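Local atomic coordinates of prolyl-tRNA synthetase (Giardia lamblia ATCC 50803, PDB entry 3IAL), a protein that probably catalyses the ATP-dependent attachment of L-proline to tRNA(Pro), with release of AMP and diphosphate. Residues B[44-50]-B[161-167]; B[57-62]-B[273-278]; B[119-123]-B[147-153]; B[227-231]-B[279-284]. Numbering follows the deposited sequence.

From the N terminus, 44-50 opens contact 1 and helix 52-71, carrying 57-62, opens contact 2. Contact 3 is the shortest closure: 119-123 meets 147-153 across 23 intervening residues, nested inside the loops of both contacts 1 and 2. Contact 1 then closes at 161-167, while contact 2 stays open to 273-278, so the two cross. Contact 4 opens at 227-231 and closes at 279-284, crossing contact 2 but following contacts 1 and 3 in series. Contacts 2 and 4 share helix 276-285. Contacts 1, 2 and 3 all touch the prolyl-adenylate, and together the four tie the N-terminal segments, the connection between strands 143-152 and 167-177, and the catalytic sheet to one another.

Contact 1. Residues B[44-50]-B[161-167]; sequences VKGCVVF and PLIRVRE. With PR8 (5'-O-[(R)-hydroxy{[(2S)-pyrrolidin-2-ylcarbonyl]oxy}phosphoryl]adenosine), chain H.
Segment 44-50 makes a type II beta turn from Val44 to Cys47, closed by Cys47 N to Val44 O at 3.0 Å, and then extends into strand 49-50. It packs on the connection between strands 143-152 and 167-177, the motif 2 loop of a class II synthetase. CA pairings are Gly46 with Val165 (4.5 Å) and Cys47 with Glu167 (5.4 Å). Along the loop, Pro161 CG lies 4.5 Å from Val48 CG1. Leu162 has positive phi (74°) and an m,t side chain whose CD2 comes within 3.5 Å of Phe50 CZ. Ile163 and Arg164 form a classic beta bulge, and Ile163 O accepts a hydrogen bond from Arg276 NE. Val165 CG1 sits 4.4 Å from Val48 CG1, while its backbone makes weak hydrogen bonds to the adenine: Val165 N to PR8 N1 (3.5 Å) and PR8 N6 to Val165 O (3.4 Å). Arg166 N donates to Gly46 O (2.7 Å), and Arg166 NH1 to Lys45 O (2.9 Å). Glu167 N adds a weak 3.4 Å bond to Gly46 O, and its carboxylate is hydrogen-bonded to Thr150 OG1. Gly46 has phi 72°, and a CB there would clash with Arg166 CG. Lys45 O and Gly46 O thus accept from Arg166 and Glu167, while Val165 meets adenine N1 and N6 through backbone atoms, a mode that does not depend on side-chain identity.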
# COMPACT_ATOMS: atom_id res chain seq x y z
N VAL B 44 23.54 -0.84 1.89
CA VAL B 44 23.27 -2.13 2.50
C VAL B 44 23.06 -3.11 1.36
O VAL B 44 22.13 -2.96 0.58
CB VAL B 44 22.05 -2.08 3.45
CG1 VAL B 44 21.74 -3.46 4.03
CG2 VAL B 44 22.30 -1.08 4.57
N LYS B 45 23.96 -4.09 1.25
CA LYS B 45 23.95 -5.07 0.16
C LYS B 45 22.57 -5.69 0.01
O LYS B 45 21.97 -6.14 0.98
CB LYS B 45 25.01 -6.15 0.40
CG LYS B 45 24.87 -7.40 -0.49
CD LYS B 45 26.10 -8.30 -0.36
CE LYS B 45 25.82 -9.71 -0.88
NZ LYS B 45 27.02 -10.59 -0.78
N GLY B 46 22.07 -5.70 -1.22
CA GLY B 46 20.77 -6.29 -1.54
C GLY B 46 19.56 -5.52 -1.06
O GLY B 46 18.44 -6.04 -1.12
N CYS B 47 19.75 -4.29 -0.58
CA CYS B 47 18.64 -3.43 -0.19
C CYS B 47 18.63 -2.23 -1.13
O CYS B 47 19.45 -1.32 -0.97
CB CYS B 47 18.78 -2.97 1.26
SG CYS B 47 18.74 -4.29 2.45
N VAL B 48 17.72 -2.25 -2.09
CA VAL B 48 17.74 -1.25 -3.14
C VAL B 48 16.60 -0.27 -2.97
O VAL B 48 15.51 -0.65 -2.58
CB VAL B 48 17.67 -1.89 -4.55
CG1 VAL B 48 18.77 -2.94 -4.71
CG2 VAL B 48 16.31 -2.51 -4.79
N VAL B 49 16.87 1.00 -3.26
CA VAL B 49 15.84 2.02 -3.26
C VAL B 49 14.95 1.83 -4.48
O VAL B 49 15.44 1.69 -5.59
CB VAL B 49 16.45 3.45 -3.29
CG1 VAL B 49 15.35 4.53 -3.36
CG2 VAL B 49 17.36 3.68 -2.08
N PHE B 50 13.64 1.81 -4.26
CA PHE B 50 12.67 1.92 -5.34
C PHE B 50 12.46 3.41 -5.63
O PHE B 50 11.85 4.12 -4.83
CB PHE B 50 11.32 1.30 -4.94
CG PHE B 50 11.05 -0.04 -5.55
CD1 PHE B 50 10.92 -0.18 -6.93
CD2 PHE B 50 10.84 -1.15 -4.74
CE1 PHE B 50 10.63 -1.43 -7.50
CE2 PHE B 50 10.56 -2.38 -5.29
CZ PHE B 50 10.45 -2.52 -6.68
N PRO B 161 18.70 -6.26 -8.58
CA PRO B 161 17.42 -5.59 -8.31
C PRO B 161 16.21 -6.37 -8.80
O PRO B 161 16.23 -6.91 -9.90
CB PRO B 161 17.55 -4.27 -9.08
CG PRO B 161 18.99 -3.99 -9.06
CD PRO B 161 19.68 -5.33 -9.14
N LEU B 162 15.17 -6.43 -7.95
CA LEU B 162 13.90 -7.08 -8.27
C LEU B 162 13.95 -8.62 -8.26
O LEU B 162 12.97 -9.26 -7.89
CB LEU B 162 13.32 -6.60 -9.61
CG LEU B 162 13.29 -5.10 -9.88
CD1 LEU B 162 12.66 -4.83 -11.21
CD2 LEU B 162 12.52 -4.37 -8.78
N ILE B 163 15.08 -9.19 -8.65
CA ILE B 163 15.20 -10.63 -8.90
C ILE B 163 15.77 -11.37 -7.68
O ILE B 163 15.25 -12.41 -7.30
CB ILE B 163 16.07 -10.88 -10.17
CG1 ILE B 163 15.27 -10.52 -11.42
CG2 ILE B 163 16.55 -12.32 -10.25
CD1 ILE B 163 16.11 -10.38 -12.66
N ARG B 164 16.83 -10.84 -7.09
CA ARG B 164 17.46 -11.44 -5.91
C ARG B 164 17.94 -10.33 -4.99
O ARG B 164 19.03 -9.81 -5.16
CB ARG B 164 18.67 -12.30 -6.29
CG ARG B 164 18.35 -13.71 -6.75
CD ARG B 164 19.60 -14.60 -6.64
NE ARG B 164 20.72 -14.02 -7.38
CZ ARG B 164 21.08 -14.34 -8.62
NH1 ARG B 164 20.44 -15.28 -9.31
NH2 ARG B 164 22.11 -13.71 -9.19
N VAL B 165 17.11 -9.97 -4.00
CA VAL B 165 17.42 -8.89 -3.08
C VAL B 165 17.30 -9.39 -1.63
O VAL B 165 16.75 -10.46 -1.38
CB VAL B 165 16.53 -7.64 -3.32
CG1 VAL B 165 16.94 -6.94 -4.62
CG2 VAL B 165 15.05 -8.00 -3.35
N ARG B 166 17.83 -8.62 -0.69
CA ARG B 166 17.82 -9.02 0.71
C ARG B 166 16.62 -8.43 1.46
O ARG B 166 16.20 -9.00 2.46
CB ARG B 166 19.14 -8.67 1.38
CG ARG B 166 20.28 -9.60 0.93
CD ARG B 166 21.63 -9.13 1.42
NE ARG B 166 21.85 -9.41 2.83
CZ ARG B 166 22.58 -8.65 3.66
NH1 ARG B 166 23.14 -7.51 3.27
NH2 ARG B 166 22.71 -9.03 4.92
N GLU B 167 16.10 -7.30 0.99
CA GLU B 167 14.75 -6.85 1.39
C GLU B 167 13.84 -6.92 0.17
O GLU B 167 14.08 -6.27 -0.83
CB GLU B 167 14.76 -5.44 1.98
CG GLU B 167 13.36 -4.89 2.22
CD GLU B 167 13.31 -3.73 3.20
OE1 GLU B 167 14.38 -3.17 3.52
OE2 GLU B 167 12.20 -3.38 3.65
C PR8 H . 6.49 -18.44 0.02
N PR8 H . 5.35 -17.91 2.08
O PR8 H . 7.41 -17.79 0.50
P PR8 H . 7.84 -18.75 -2.05
N1 PR8 H . 14.09 -11.65 -4.28
C2 PR8 H . 12.96 -11.36 -4.91
N3 PR8 H . 11.90 -12.17 -4.89
C4 PR8 H . 11.93 -13.32 -4.22
C5 PR8 H . 13.10 -13.67 -3.56
C6 PR8 H . 14.19 -12.81 -3.60
N6 PR8 H . 15.32 -13.12 -2.96
N7 PR8 H . 12.89 -14.85 -2.98
C8 PR8 H . 11.65 -15.23 -3.26
N9 PR8 H . 11.05 -14.31 -4.03
CA PR8 H . 5.18 -18.60 0.79
CB PR8 H . 4.08 -17.87 0.04
CD PR8 H . 4.20 -17.03 2.26
CG PR8 H . 3.88 -16.58 0.83
C1' PR8 H . 9.65 -14.41 -4.55
O10 PR8 H . 6.52 -19.09 -1.18
O1P PR8 H . 9.07 -19.37 -1.51
C2' PR8 H . 9.48 -15.53 -5.59
O2' PR8 H . 8.62 -15.09 -6.65
O2P PR8 H . 7.52 -19.31 -3.52
C3' PR8 H . 8.73 -16.60 -4.82
O3' PR8 H . 8.00 -17.44 -5.72
C4' PR8 H . 7.79 -15.68 -4.07
O4' PR8 H . 8.72 -14.75 -3.47
C5' PR8 H . 7.01 -16.49 -3.06
O5' PR8 H . 7.90 -17.15 -2.18

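Contact 2. Residues B[57-62]-B[273-278]; sequences MENAIM and ISTRVL. With PR8 (5'-O-[(R)-hydroxy{[(2S)-pyrrolidin-2-ylcarbonyl]oxy}phosphoryl]adenosine), chain H.
This is a buried helix-to-turn contact near the centre of the chain, where helix 52-71 packs against the junction of strand 263-274 and helix 276-285. The CA register runs Glu58 to Leu278 (6.5 Å) and Met62 to Ser274 (8.6 Å), and no direct hydrogen bond crosses. Met57 CB touches Leu278 CD1 at 3.4 Å; Ile61, m,t, reaches Leu278 CB through CD1 (3.8 Å) and Val277 CG1 through CG2 (4.2 Å). Met62 curls m,m,t, so that its CE lies 3.7 Å from both Ile273 O and Ser274 O. The pairing joins the long helix of motif 1 to motif 3 of the class II synthetases, whose strand, turn and helix carry the Ser274 and Arg276 side chains to the ligand. Ser274, chi1 p, accepts from Arg276 N through OG (3.2 Å), a capping bond, and donates from OG to PR8 N3 (2.9 Å); PR8 C4 lies over one face of the Arg276 guanidinium. Glu58, t,p, is hydrogen-bonded to His169 ND1 through OE2. Its OE1 accepts a hydrogen bond from water 1 (2.9 Å), which also donates to Ser274 O (2.7 Å) and accepts from Leu278 N (3.1 Å).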
# COMPACT_ATOMS: atom_id res chain seq x y z
N MET B 57 5.18 1.11 -10.72
CA MET B 57 4.91 -0.18 -11.37
C MET B 57 4.65 -1.28 -10.34
O MET B 57 3.71 -2.06 -10.48
CB MET B 57 6.10 -0.59 -12.24
CG MET B 57 6.51 0.46 -13.31
SD MET B 57 8.08 0.06 -14.08
CE MET B 57 8.40 1.58 -15.03
N GLU B 58 5.49 -1.33 -9.31
CA GLU B 58 5.39 -2.32 -8.24
C GLU B 58 4.09 -2.15 -7.48
O GLU B 58 3.39 -3.13 -7.21
CB GLU B 58 6.57 -2.16 -7.26
CG GLU B 58 6.52 -3.10 -6.05
CD GLU B 58 6.72 -4.56 -6.40
OE1 GLU B 58 7.11 -4.87 -7.55
OE2 GLU B 58 6.51 -5.40 -5.50
N ASN B 59 3.79 -0.91 -7.14
CA ASN B 59 2.57 -0.59 -6.42
C ASN B 59 1.34 -0.95 -7.24
O ASN B 59 0.36 -1.46 -6.69
CB ASN B 59 2.54 0.89 -6.07
CG ASN B 59 1.48 1.22 -5.05
OD1 ASN B 59 0.63 2.07 -5.29
ND2 ASN B 59 1.52 0.55 -3.90
N ALA B 60 1.40 -0.72 -8.55
CA ALA B 60 0.29 -1.06 -9.43
C ALA B 60 0.06 -2.56 -9.49
O ALA B 60 -1.08 -3.02 -9.47
CB ALA B 60 0.53 -0.50 -10.83
N ILE B 61 1.14 -3.33 -9.55
CA ILE B 61 1.03 -4.78 -9.58
C ILE B 61 0.39 -5.29 -8.28
O ILE B 61 -0.57 -6.09 -8.32
CB ILE B 61 2.39 -5.45 -9.79
CG1 ILE B 61 2.85 -5.24 -11.25
CG2 ILE B 61 2.32 -6.95 -9.47
CD1 ILE B 61 4.30 -5.60 -11.50
N MET B 62 0.90 -4.81 -7.14
CA MET B 62 0.40 -5.26 -5.83
C MET B 62 -1.01 -4.76 -5.53
O MET B 62 -1.80 -5.49 -4.94
CB MET B 62 1.37 -4.88 -4.70
CG MET B 62 2.75 -5.54 -4.85
SD MET B 62 2.66 -7.34 -4.78
CE MET B 62 4.23 -7.76 -5.53
N ILE B 273 3.75 -13.64 -4.30
CA ILE B 273 4.36 -12.97 -5.45
C ILE B 273 5.17 -11.76 -4.96
O ILE B 273 4.80 -11.09 -4.00
CB ILE B 273 3.33 -12.51 -6.51
CG1 ILE B 273 2.27 -11.57 -5.92
CG2 ILE B 273 2.68 -13.71 -7.16
CD1 ILE B 273 1.55 -10.71 -6.97
N SER B 274 6.29 -11.50 -5.62
CA SER B 274 7.20 -10.46 -5.22
C SER B 274 7.49 -9.52 -6.40
O SER B 274 6.79 -9.55 -7.42
CB SER B 274 8.49 -11.10 -4.73
OG SER B 274 9.28 -11.54 -5.83
N THR B 275 8.54 -8.71 -6.24
CA THR B 275 9.07 -7.82 -7.28
C THR B 275 9.53 -8.54 -8.55
O THR B 275 9.73 -7.91 -9.60
CB THR B 275 10.28 -7.06 -6.74
OG1 THR B 275 11.26 -7.99 -6.28
CG2 THR B 275 9.88 -6.12 -5.60
N ARG B 276 9.72 -9.86 -8.46
CA ARG B 276 10.04 -10.69 -9.63
C ARG B 276 8.99 -10.62 -10.74
O ARG B 276 9.32 -10.81 -11.90
CB ARG B 276 10.22 -12.15 -9.20
CG ARG B 276 11.47 -12.37 -8.42
CD ARG B 276 11.61 -13.82 -8.05
NE ARG B 276 12.96 -14.12 -7.61
CZ ARG B 276 13.42 -15.33 -7.34
NH1 ARG B 276 12.63 -16.40 -7.44
NH2 ARG B 276 14.69 -15.47 -6.96
N VAL B 277 7.73 -10.38 -10.38
CA VAL B 277 6.66 -10.21 -11.38
C VAL B 277 6.99 -9.00 -12.27
O VAL B 277 6.93 -9.10 -13.51
CB VAL B 277 5.28 -10.02 -10.73
CG1 VAL B 277 4.19 -9.88 -11.79
CG2 VAL B 277 4.95 -11.17 -9.78
N LEU B 278 7.36 -7.89 -11.64
CA LEU B 278 7.80 -6.69 -12.35
C LEU B 278 9.05 -6.99 -13.17
O LEU B 278 9.13 -6.62 -14.34
CB LEU B 278 8.05 -5.54 -11.37
CG LEU B 278 8.49 -4.18 -11.94
CD1 LEU B 278 7.43 -3.64 -12.89
CD2 LEU B 278 8.79 -3.18 -10.82
C PR8 H . 6.49 -18.44 0.02
N PR8 H . 5.35 -17.91 2.08
O PR8 H . 7.41 -17.79 0.50
P PR8 H . 7.84 -18.75 -2.05
N1 PR8 H . 14.09 -11.65 -4.28
C2 PR8 H . 12.96 -11.36 -4.91
N3 PR8 H . 11.90 -12.17 -4.89
C4 PR8 H . 11.93 -13.32 -4.22
C5 PR8 H . 13.10 -13.67 -3.56
C6 PR8 H . 14.19 -12.81 -3.60
N6 PR8 H . 15.32 -13.12 -2.96
N7 PR8 H . 12.89 -14.85 -2.98
C8 PR8 H . 11.65 -15.23 -3.26
N9 PR8 H . 11.05 -14.31 -4.03
CA PR8 H . 5.18 -18.60 0.79
CB PR8 H . 4.08 -17.87 0.04
CD PR8 H . 4.20 -17.03 2.26
CG PR8 H . 3.88 -16.58 0.83
C1' PR8 H . 9.65 -14.41 -4.55
O10 PR8 H . 6.52 -19.09 -1.18
O1P PR8 H . 9.07 -19.37 -1.51
C2' PR8 H . 9.48 -15.53 -5.59
O2' PR8 H . 8.62 -15.09 -6.65
O2P PR8 H . 7.52 -19.31 -3.52
C3' PR8 H . 8.73 -16.60 -4.82
O3' PR8 H . 8.00 -17.44 -5.72
C4' PR8 H . 7.79 -15.68 -4.07
O4' PR8 H . 8.72 -14.75 -3.47
C5' PR8 H . 7.01 -16.49 -3.06
O5' PR8 H . 7.90 -17.15 -2.18
O HOH W 1 6.18 -7.27 -8.80

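Contact 3. Residues B[119-123]-B[147-153]; sequences LRPTS and QTCTIFR. With PR8 (5'-O-[(R)-hydroxy{[(2S)-pyrrolidin-2-ylcarbonyl]oxy}phosphoryl]adenosine), chain H.
Two arginines, one from each segment, reach across to the other's main-chain carbonyls: Arg120 NE donates to Thr150 O (3.0 Å), and Arg153 donates to Pro121 O from both NE (2.9 Å) and NH2 (3.1 Å). The contact sets the loop after strand 111-119, which enters the Thr-Ser-Glu (TXE) motif of prolyl-tRNA synthetases and related class II enzymes, completed by Glu124, against strand 143-152 and the motif 2 arginine Arg153. Only one backbone-to-backbone N-H...O bond crosses, Phe152 N to Arg120 O at 2.8 Å; here Pro121 CA and Phe152 CA are 4.7 Å apart. Pro121 CA also makes a C-H...O contact with Phe152 O (3.3 Å). Arg120 extends p,t,t along the strand, placing Cys149 CB over one guanidinium face, 3.4 Å from NH2; its NH1 is hydrogen-bonded to Phe79 O. Water 3 accepts from Arg120 NH1 (3.0 Å) and Gln147 NE2 (3.1 Å) and donates to Ser123 OG (2.8 Å). Ser123 OG and Gln147 NE2 are both hydrogen-bonded to Glu172 OE1, and Gln147 OE1 accepts from Phe79 N. At the ligand end, PR8 N donates to Thr122 OG1 (2.8 Å), also hydrogen-bonded to Glu124 OE1, while Arg153, m,m,t, brings NH1 within 3.7 Å of PR8 N7. Away from the prolyl group, Leu119 CD1 makes a CH-pi contact over the Phe152 ring, 4.0 Å from its centroid and 15° off the normal.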
# COMPACT_ATOMS: atom_id res chain seq x y z
N LEU B 119 13.53 -10.43 11.84
CA LEU B 119 12.82 -9.75 10.77
C LEU B 119 12.22 -10.85 9.90
O LEU B 119 12.93 -11.79 9.52
CB LEU B 119 13.77 -8.88 9.95
CG LEU B 119 14.56 -7.79 10.69
CD1 LEU B 119 15.31 -6.95 9.67
CD2 LEU B 119 13.65 -6.93 11.55
N ARG B 120 10.93 -10.76 9.61
CA ARG B 120 10.22 -11.80 8.86
C ARG B 120 10.88 -12.17 7.53
O ARG B 120 11.07 -11.32 6.67
CB ARG B 120 8.76 -11.39 8.62
CG ARG B 120 8.58 -10.07 7.90
CD ARG B 120 7.11 -9.74 7.75
NE ARG B 120 6.98 -8.36 7.32
CZ ARG B 120 5.99 -7.54 7.65
NH1 ARG B 120 4.98 -7.93 8.41
NH2 ARG B 120 6.04 -6.30 7.20
N PRO B 121 11.28 -13.44 7.37
CA PRO B 121 11.68 -13.92 6.03
C PRO B 121 10.48 -14.37 5.21
O PRO B 121 10.56 -14.48 3.99
CB PRO B 121 12.57 -15.12 6.35
CG PRO B 121 12.02 -15.65 7.63
CD PRO B 121 11.61 -14.42 8.42
N THR B 122 9.39 -14.65 5.91
CA THR B 122 8.12 -15.06 5.36
C THR B 122 7.31 -15.22 6.65
O THR B 122 7.90 -15.39 7.73
CB THR B 122 8.20 -16.38 4.55
OG1 THR B 122 6.89 -16.75 4.10
CG2 THR B 122 8.81 -17.50 5.39
N SER B 123 5.99 -15.13 6.58
CA SER B 123 5.23 -14.88 7.80
C SER B 123 4.42 -16.04 8.39
O SER B 123 3.68 -15.83 9.35
CB SER B 123 4.35 -13.64 7.62
OG SER B 123 5.11 -12.57 7.10
N GLN B 147 -1.29 -9.89 2.91
CA GLN B 147 -0.64 -8.63 3.21
C GLN B 147 0.43 -8.30 2.17
O GLN B 147 1.08 -9.18 1.63
CB GLN B 147 -0.02 -8.64 4.60
CG GLN B 147 1.13 -9.62 4.79
CD GLN B 147 1.66 -9.58 6.20
OE1 GLN B 147 1.09 -8.93 7.07
NE2 GLN B 147 2.77 -10.30 6.44
N THR B 148 0.56 -7.01 1.90
CA THR B 148 1.58 -6.48 1.01
C THR B 148 2.57 -5.82 1.93
O THR B 148 2.20 -4.97 2.72
CB THR B 148 0.99 -5.43 0.06
OG1 THR B 148 0.06 -6.07 -0.82
CG2 THR B 148 2.09 -4.73 -0.73
N CYS B 149 3.82 -6.24 1.85
CA CYS B 149 4.83 -5.78 2.79
C CYS B 149 6.20 -6.18 2.25
O CYS B 149 6.31 -6.69 1.14
CB CYS B 149 4.61 -6.40 4.17
SG CYS B 149 4.90 -8.21 4.25
N THR B 150 7.24 -5.96 3.05
CA THR B 150 8.55 -6.46 2.71
C THR B 150 8.93 -7.58 3.66
O THR B 150 8.48 -7.61 4.82
CB THR B 150 9.62 -5.33 2.67
OG1 THR B 150 9.99 -4.94 4.00
CG2 THR B 150 9.09 -4.13 1.91
N ILE B 151 9.70 -8.53 3.14
CA ILE B 151 10.31 -9.60 3.93
C ILE B 151 11.83 -9.46 3.79
O ILE B 151 12.31 -8.67 2.97
CB ILE B 151 9.85 -11.00 3.47
CG1 ILE B 151 10.00 -11.17 1.95
CG2 ILE B 151 8.40 -11.25 3.91
CD1 ILE B 151 10.04 -12.64 1.50
N PHE B 152 12.57 -10.23 4.59
CA PHE B 152 14.02 -10.07 4.71
C PHE B 152 14.77 -11.41 4.62
O PHE B 152 14.45 -12.34 5.35
CB PHE B 152 14.36 -9.37 6.03
CG PHE B 152 13.75 -7.99 6.17
CD1 PHE B 152 14.48 -6.86 5.85
CD2 PHE B 152 12.45 -7.84 6.61
CE1 PHE B 152 13.93 -5.59 5.97
CE2 PHE B 152 11.87 -6.57 6.74
CZ PHE B 152 12.61 -5.45 6.42
N ARG B 153 15.75 -11.48 3.72
CA ARG B 153 16.54 -12.70 3.51
C ARG B 153 18.03 -12.37 3.51
O ARG B 153 18.55 -11.82 2.54
CB ARG B 153 16.18 -13.35 2.17
CG ARG B 153 14.71 -13.66 1.95
CD ARG B 153 14.32 -15.01 2.47
NE ARG B 153 12.88 -15.23 2.33
CZ ARG B 153 12.27 -15.92 1.36
NH1 ARG B 153 12.96 -16.49 0.38
NH2 ARG B 153 10.95 -16.05 1.38
C PR8 H . 6.49 -18.44 0.02
N PR8 H . 5.35 -17.91 2.08
O PR8 H . 7.41 -17.79 0.50
P PR8 H . 7.84 -18.75 -2.05
N1 PR8 H . 14.09 -11.65 -4.28
C2 PR8 H . 12.96 -11.36 -4.91
N3 PR8 H . 11.90 -12.17 -4.89
C4 PR8 H . 11.93 -13.32 -4.22
C5 PR8 H . 13.10 -13.67 -3.56
C6 PR8 H . 14.19 -12.81 -3.60
N6 PR8 H . 15.32 -13.12 -2.96
N7 PR8 H . 12.89 -14.85 -2.98
C8 PR8 H . 11.65 -15.23 -3.26
N9 PR8 H . 11.05 -14.31 -4.03
CA PR8 H . 5.18 -18.60 0.79
CB PR8 H . 4.08 -17.87 0.04
CD PR8 H . 4.20 -17.03 2.26
CG PR8 H . 3.88 -16.58 0.83
C1' PR8 H . 9.65 -14.41 -4.55
O10 PR8 H . 6.52 -19.09 -1.18
O1P PR8 H . 9.07 -19.37 -1.51
C2' PR8 H . 9.48 -15.53 -5.59
O2' PR8 H . 8.62 -15.09 -6.65
O2P PR8 H . 7.52 -19.31 -3.52
C3' PR8 H . 8.73 -16.60 -4.82
O3' PR8 H . 8.00 -17.44 -5.72
C4' PR8 H . 7.79 -15.68 -4.07
O4' PR8 H . 8.72 -14.75 -3.47
C5' PR8 H . 7.01 -16.49 -3.06
O5' PR8 H . 7.90 -17.15 -2.18
O HOH W 2 15.18 -11.96 8.31
O HOH W 3 4.33 -10.76 9.03

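Contact 4. Residues B[227-231]-B[279-284]; sequences DVVMP and ACALSI
Met230, folded m,m,m, lies over the turn 279-283 of helix 276-285: its CE reaches Ser283 OG at 3.4 Å and Ala279 O at 4.2 Å, while its SD stands 4.1 Å from Cys280 SG. Strand 227-229 runs nearly parallel to the helix, with segment axes 9.9 Å apart at closest approach and a signed crossing angle of 17°. Val228, chi1 t, points at the helix, and its CG1 meets Cys280 SG (3.5 Å) and Ile284 CD1 (3.7 Å), spanning one helical turn. Ile284, m,t, also brings CD1 to within 3.9 Å of Val229 O. Beyond the strand end, Pro231 closes on the helix with CG 3.3 Å from Ser283 O, its CA 6.3 Å from that of Ile284. No hydrogen bond crosses; Ser283 OG instead donates back to Ala279 O at 2.7 Å, so its polar end is satisfied within the helix beside the methionine methyl. The geometry is that of the motif 3 helix of a class II synthetase laid along its catalytic sheet. Strand 235-245 flanks 222-229 and touches Val228, Met230 and Cys280; Phe24 of helix 24-34 covers Met230 and Pro231, and helix 416-438 meets Val229 and Ile284.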
# COMPACT_ATOMS: atom_id res chain seq x y z
N ASP B 227 7.30 -20.84 -13.25
CA ASP B 227 8.68 -20.63 -13.67
C ASP B 227 8.69 -19.88 -15.01
O ASP B 227 8.30 -20.44 -16.03
CB ASP B 227 9.40 -21.97 -13.84
CG ASP B 227 9.92 -22.52 -12.55
OD1 ASP B 227 10.01 -21.77 -11.55
OD2 ASP B 227 10.29 -23.71 -12.53
N VAL B 228 9.14 -18.64 -14.99
CA VAL B 228 9.05 -17.77 -16.17
C VAL B 228 10.38 -17.75 -16.91
O VAL B 228 11.41 -17.44 -16.34
CB VAL B 228 8.67 -16.35 -15.76
CG1 VAL B 228 8.76 -15.40 -16.96
CG2 VAL B 228 7.27 -16.32 -15.15
N VAL B 229 10.36 -18.08 -18.20
CA VAL B 229 11.55 -17.98 -19.02
C VAL B 229 11.95 -16.51 -19.23
O VAL B 229 11.16 -15.70 -19.73
CB VAL B 229 11.38 -18.65 -20.39
CG1 VAL B 229 12.67 -18.51 -21.19
CG2 VAL B 229 10.99 -20.12 -20.21
N MET B 230 13.17 -16.18 -18.84
CA MET B 230 13.73 -14.83 -18.99
C MET B 230 14.57 -14.76 -20.27
O MET B 230 14.96 -15.80 -20.81
CB MET B 230 14.57 -14.49 -17.77
CG MET B 230 13.75 -14.42 -16.48
SD MET B 230 12.79 -12.90 -16.38
CE MET B 230 14.09 -11.72 -16.02
N PRO B 231 14.85 -13.54 -20.77
CA PRO B 231 15.58 -13.40 -22.04
C PRO B 231 16.97 -14.05 -22.08
O PRO B 231 17.44 -14.35 -23.16
CB PRO B 231 15.69 -11.88 -22.23
CG PRO B 231 14.57 -11.31 -21.44
CD PRO B 231 14.37 -12.24 -20.27
N ALA B 279 10.02 -7.68 -12.57
CA ALA B 279 11.21 -8.10 -13.30
C ALA B 279 10.84 -8.79 -14.62
O ALA B 279 11.40 -8.46 -15.67
CB ALA B 279 12.07 -9.02 -12.45
N CYS B 280 9.89 -9.73 -14.56
CA CYS B 280 9.44 -10.47 -15.75
C CYS B 280 8.84 -9.57 -16.83
O CYS B 280 9.27 -9.59 -17.97
CB CYS B 280 8.42 -11.55 -15.38
SG CYS B 280 9.11 -12.97 -14.51
N ALA B 281 7.86 -8.77 -16.44
CA ALA B 281 7.17 -7.85 -17.36
C ALA B 281 8.13 -6.90 -18.05
O ALA B 281 8.00 -6.65 -19.25
CB ALA B 281 6.12 -7.06 -16.61
N LEU B 282 9.10 -6.36 -17.30
CA LEU B 282 10.04 -5.41 -17.88
C LEU B 282 11.00 -6.12 -18.83
O LEU B 282 11.29 -5.63 -19.92
CB LEU B 282 10.83 -4.67 -16.80
CG LEU B 282 10.03 -3.82 -15.80
CD1 LEU B 282 11.00 -3.11 -14.89
CD2 LEU B 282 9.09 -2.81 -16.45
N SER B 283 11.45 -7.30 -18.41
CA SER B 283 12.53 -8.01 -19.10
C SER B 283 12.06 -8.62 -20.41
O SER B 283 12.77 -8.57 -21.42
CB SER B 283 13.11 -9.09 -18.19
OG SER B 283 13.77 -8.53 -17.06
N ILE B 284 10.86 -9.19 -20.38
CA ILE B 284 10.32 -9.91 -21.52
C ILE B 284 9.88 -8.97 -22.64
O ILE B 284 10.12 -9.25 -23.81
CB ILE B 284 9.15 -10.81 -21.10
CG1 ILE B 284 9.66 -11.93 -20.18
CG2 ILE B 284 8.46 -11.38 -22.34
CD1 ILE B 284 8.58 -12.80 -19.58